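ATP phosphoribosyltransferase (Thermotoga maritima, PDB 1O63) catalyses the condensation of ATP with 5-phosphoribose 1-diphosphate to N'-(5'-phosphoribosyl)-ATP, the first step of histidine biosynthesis, as the short-form HisG subunit that works together with HisZ. Local coordinates at the interface of chains A and B. Numbering follows the deposited sequence. Chains: chain A/B, ATP phosphoribosyltransferase.

Contacts 1 and 2 are neighbouring patches of one two-fold symmetric interface between two HisG chains, the centres of their C-alpha atoms about 8 Å apart. They share A:Pro129 and A:Leu130, where strand 125-129 runs out into a loop. Contact 1 is the apolar part, built from helix 136-140 and its flanks against helix 50-55 of chain B; contact 2 adds a polar anchor from 3-10 helix 47-49. Each patch recurs with the chains exchanged. Since HisG works in a heteromultimer with HisZ, this pairing may represent the HisG dimer unit of that larger assembly, which the structure alone does not prove.

Contact 1: the interface of chains A and B. Residues chain A 128-130, 136-137, 140-142; chain B 43, 45, 52-53, 56, 58.
Strand 125-129 of chain A, extended through A:Ile128, and the short helix 136-140, which gives way at A:Gly141 to positive phi (87°), face helix 50-55 of chain B and the loop after it. The patch is an apolar part of the interface between two chains of a short-form HisG enzyme, probably a dimer contact, with no polar bond across it. B:Tyr53 stands upright in its middle. One face of its ring looks at A:Leu142 CG, 4.3 Å above the plane and over the centre, while B:Val45 of its own chain backs the opposite face near the rim. At the tip, the phenol OH lies 3.4 Å from A:Leu136 CG, an apolar neighbour for that oxygen.

A:Leu136, its CG anti to the backbone N (chi1 174°), crosses B:Val45 and B:Phe43 at about right angles. Its CD2 presses tightly on B:Val45 CG1 at 3.5 Å. The small A:Ala140 suits its place on the helix because its methyl CB can settle over one face of the B:Phe43 ring, 3.8 Å from the centroid and displaced toward the rim; a flat aromatic offers just such a surface to a methyl.

On the far flank A:Ile128 and B:His56 meet tip to tip, CD1 lying over the imidazole face, 3.9 Å from the ring centroid. A:Leu142 CD2 reaches B:His56 CB at 3.5 Å, crossing it obliquely. The ring is steadied within chain B: ND1 donates to the carbonyl O of B:Thr52 at 3.1 Å, in the ring plane and onto a carbonyl lone pair, which fixes its rotation. An alanine here would remove the imidazole and would probably loosen the packing of A:Ile128 while leaving the B:Thr52 carbonyl without this donor. B:Val58 completes the flank, its CG1 methyl, one arm of the branched side chain, packing 3.7 Å from A:Leu142 CA.

Contact 2: the interface of chains A and B. Residues chain A 129-132; chain B 46, 48-49.
The polar anchor of this interface between two HisG chains, probably a dimer contact, is a carboxylate-to-backbone bond: B:Asp49, on the 3-10 helix 47-49, reaches across to the loop that follows strand 125-129 of chain A. The amide N of A:Lys131 donates to B:Asp49 OD2 at 2.9 Å, nearly straight with 164° at the hydrogen; OD2 accepts with its syn lone pair, on the side of the other carboxylate oxygen. The same N has only a weak, bent bond to B:Asp49 OD1, at 3.1 Å. The carboxylate is thus turned with both oxygens toward one N-H, a task to which a short acidic side chain is well suited. Its CG is anti to its own carbonyl carbon (chi1 -63°), which directs the group at the partner chain.

Charge plays a looser part. The ammonium NZ of A:Lys131 remains 6.7 Å from B:Asp49 OD1, too far for a salt bridge, although its positive charge may still favour the carboxylate's ionised form.

Apolar contacts frame the bond. A:Leu130 CD2 lies 3.6 Å from B:Asp49 CG, the carboxylate carbon, the two side chains crossing at about a right angle. The aliphatic part of A:Lys131 runs alongside B:Phe48, pointing the same way, with CG 3.8 Å from B:Phe48 CB; bent at chi2 (-96°) and chi3, the chain carries both CG and CD past that atom. A long side chain supplies methylenes here while keeping its charge at the tip. B:Arg46 likewise contributes its stem, CG lying 3.9 Å from A:Gly132 CA. With no side chain, A:Gly132 presents backbone at this spot, so the arginine methylene can come up close.

Contact 1: the interface of chains A and B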
# COMPACT_ATOMS: atom_id res chain seq x y z
N ILE A 128 14.06 5.85 2.70
CA ILE A 128 12.79 6.58 2.62
C ILE A 128 11.66 5.73 2.06
O ILE A 128 11.60 5.46 0.86
CB ILE A 128 12.99 7.83 1.71
CG1 ILE A 128 14.13 8.68 2.31
CG2 ILE A 128 11.69 8.60 1.62
CD1 ILE A 128 14.56 9.84 1.45
N PRO A 129 10.74 5.31 2.91
CA PRO A 129 9.63 4.47 2.53
C PRO A 129 8.59 5.19 1.68
O PRO A 129 8.17 6.29 2.04
CB PRO A 129 8.96 4.06 3.84
CG PRO A 129 9.91 4.41 4.91
CD PRO A 129 10.74 5.56 4.38
N LEU A 130 8.20 4.57 0.59
CA LEU A 130 7.18 5.14 -0.32
C LEU A 130 6.14 4.06 -0.58
O LEU A 130 6.48 2.86 -0.48
CB LEU A 130 7.83 5.54 -1.65
CG LEU A 130 8.76 6.76 -1.64
CD1 LEU A 130 9.31 7.05 -3.03
CD2 LEU A 130 8.01 7.98 -1.10
N LEU A 136 10.02 8.13 -9.28
CA LEU A 136 10.01 9.58 -9.21
C LEU A 136 11.02 10.11 -8.19
O LEU A 136 11.52 11.23 -8.33
CB LEU A 136 8.61 10.06 -8.82
CG LEU A 136 8.39 11.54 -8.54
CD1 LEU A 136 8.77 12.37 -9.76
CD2 LEU A 136 6.94 11.81 -8.14
N ALA A 137 11.41 9.34 -7.17
CA ALA A 137 12.30 9.85 -6.13
C ALA A 137 13.59 10.48 -6.56
O ALA A 137 13.91 11.61 -6.13
CB ALA A 137 12.52 8.77 -5.06
N ALA A 140 13.04 13.82 -8.45
CA ALA A 140 12.55 14.87 -7.58
C ALA A 140 13.59 15.34 -6.57
O ALA A 140 13.34 16.30 -5.81
CB ALA A 140 11.30 14.44 -6.80
N GLY A 141 14.69 14.61 -6.43
CA GLY A 141 15.71 14.98 -5.43
C GLY A 141 15.40 14.37 -4.06
O GLY A 141 15.97 14.76 -3.06
N LEU A 142 14.47 13.42 -4.03
CA LEU A 142 14.07 12.80 -2.75
C LEU A 142 15.09 11.73 -2.36
O LEU A 142 15.37 11.52 -1.20
CB LEU A 142 12.70 12.19 -2.93
CG LEU A 142 11.85 11.74 -1.78
CD1 LEU A 142 11.57 10.25 -1.80
CD2 LEU A 142 12.35 12.21 -0.43
N PHE B 43 4.76 17.03 -8.34
CA PHE B 43 5.13 15.62 -8.22
C PHE B 43 3.81 14.86 -7.96
O PHE B 43 3.11 15.19 -7.01
CB PHE B 43 6.09 15.39 -7.07
CG PHE B 43 7.34 16.25 -7.13
CD1 PHE B 43 7.64 17.14 -6.13
CD2 PHE B 43 8.21 16.12 -8.20
CE1 PHE B 43 8.79 17.90 -6.20
CE2 PHE B 43 9.34 16.91 -8.29
CZ PHE B 43 9.63 17.81 -7.29
N VAL B 45 2.21 11.92 -6.72
CA VAL B 45 2.62 10.80 -5.87
C VAL B 45 1.42 10.13 -5.22
O VAL B 45 0.32 10.68 -5.26
CB VAL B 45 3.56 11.34 -4.76
CG1 VAL B 45 4.82 11.96 -5.38
CG2 VAL B 45 2.85 12.37 -3.91
N THR B 52 5.69 12.73 3.09
CA THR B 52 7.10 12.37 3.01
C THR B 52 7.85 13.22 2.00
O THR B 52 9.02 13.56 2.23
CB THR B 52 7.41 10.89 2.90
OG1 THR B 52 7.91 10.47 1.64
CG2 THR B 52 6.28 10.01 3.35
N TYR B 53 7.17 13.70 0.95
CA TYR B 53 7.83 14.62 0.02
C TYR B 53 7.98 16.01 0.67
O TYR B 53 8.94 16.73 0.36
CB TYR B 53 7.06 14.72 -1.29
CG TYR B 53 7.48 13.69 -2.32
CD1 TYR B 53 7.17 12.35 -2.18
CD2 TYR B 53 8.19 14.08 -3.46
CE1 TYR B 53 7.55 11.41 -3.13
CE2 TYR B 53 8.60 13.16 -4.39
CZ TYR B 53 8.28 11.82 -4.23
OH TYR B 53 8.66 10.93 -5.19
N HIS B 56 10.73 15.68 3.74
CA HIS B 56 12.06 15.66 3.22
C HIS B 56 12.50 16.91 2.51
O HIS B 56 13.61 16.95 1.96
CB HIS B 56 12.24 14.41 2.32
CG HIS B 56 12.51 13.19 3.16
ND1 HIS B 56 11.49 12.40 3.66
CD2 HIS B 56 13.67 12.64 3.58
CE1 HIS B 56 12.03 11.43 4.39
NE2 HIS B 56 13.34 11.55 4.35
N VAL B 58 11.49 18.27 -0.36
CA VAL B 58 11.54 18.29 -1.82
C VAL B 58 10.33 19.05 -2.34
O VAL B 58 10.36 19.64 -3.41
CB VAL B 58 11.59 16.87 -2.42
CG1 VAL B 58 12.74 16.09 -1.77
CG2 VAL B 58 10.30 16.13 -2.24

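Contact 2: the interface of chains A and B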
# COMPACT_ATOMS: atom_id res chain seq x y z
N PRO A 129 10.74 5.31 2.91
CA PRO A 129 9.63 4.47 2.53
C PRO A 129 8.59 5.19 1.68
O PRO A 129 8.17 6.29 2.04
CB PRO A 129 8.96 4.06 3.84
CG PRO A 129 9.91 4.41 4.91
CD PRO A 129 10.74 5.56 4.38
N LEU A 130 8.20 4.57 0.59
CA LEU A 130 7.18 5.14 -0.32
C LEU A 130 6.14 4.06 -0.58
O LEU A 130 6.48 2.86 -0.48
CB LEU A 130 7.83 5.54 -1.65
CG LEU A 130 8.76 6.76 -1.64
CD1 LEU A 130 9.31 7.05 -3.03
CD2 LEU A 130 8.01 7.98 -1.10
N LYS A 131 4.98 4.45 -1.08
CA LYS A 131 3.92 3.48 -1.35
C LYS A 131 3.86 3.08 -2.81
O LYS A 131 3.15 2.15 -3.15
CB LYS A 131 2.56 4.02 -0.93
CG LYS A 131 2.47 4.57 0.48
CD LYS A 131 1.92 3.50 1.44
CE LYS A 131 3.04 2.60 1.91
NZ LYS A 131 2.54 1.25 2.33
N GLY A 132 4.46 3.85 -3.70
CA GLY A 132 4.41 3.51 -5.13
C GLY A 132 5.09 4.64 -5.90
O GLY A 132 5.65 5.53 -5.26
N ARG B 46 1.67 8.99 -4.56
CA ARG B 46 0.60 8.35 -3.79
C ARG B 46 0.21 9.28 -2.63
O ARG B 46 1.07 9.86 -1.97
CB ARG B 46 1.04 7.00 -3.24
CG ARG B 46 1.63 6.05 -4.28
CD ARG B 46 0.80 5.98 -5.53
NE ARG B 46 -0.59 5.66 -5.29
CZ ARG B 46 -1.06 4.56 -4.72
NH1 ARG B 46 -2.38 4.38 -4.58
NH2 ARG B 46 -0.23 3.62 -4.28
N PHE B 48 -0.45 8.80 0.45
CA PHE B 48 0.32 8.62 1.67
C PHE B 48 1.75 9.10 1.56
O PHE B 48 2.39 9.32 2.59
CB PHE B 48 0.29 7.15 2.16
CG PHE B 48 -0.79 6.95 3.20
CD1 PHE B 48 -2.11 6.88 2.81
CD2 PHE B 48 -0.49 6.89 4.54
CE1 PHE B 48 -3.13 6.72 3.74
CE2 PHE B 48 -1.49 6.73 5.48
CZ PHE B 48 -2.81 6.63 5.09
N ASP B 49 2.28 9.29 0.36
CA ASP B 49 3.64 9.82 0.22
C ASP B 49 3.69 11.34 0.22
O ASP B 49 4.78 11.91 0.23
CB ASP B 49 4.26 9.28 -1.10
CG ASP B 49 4.39 7.76 -1.05
OD1 ASP B 49 4.52 7.24 0.07
OD2 ASP B 49 4.32 7.11 -2.12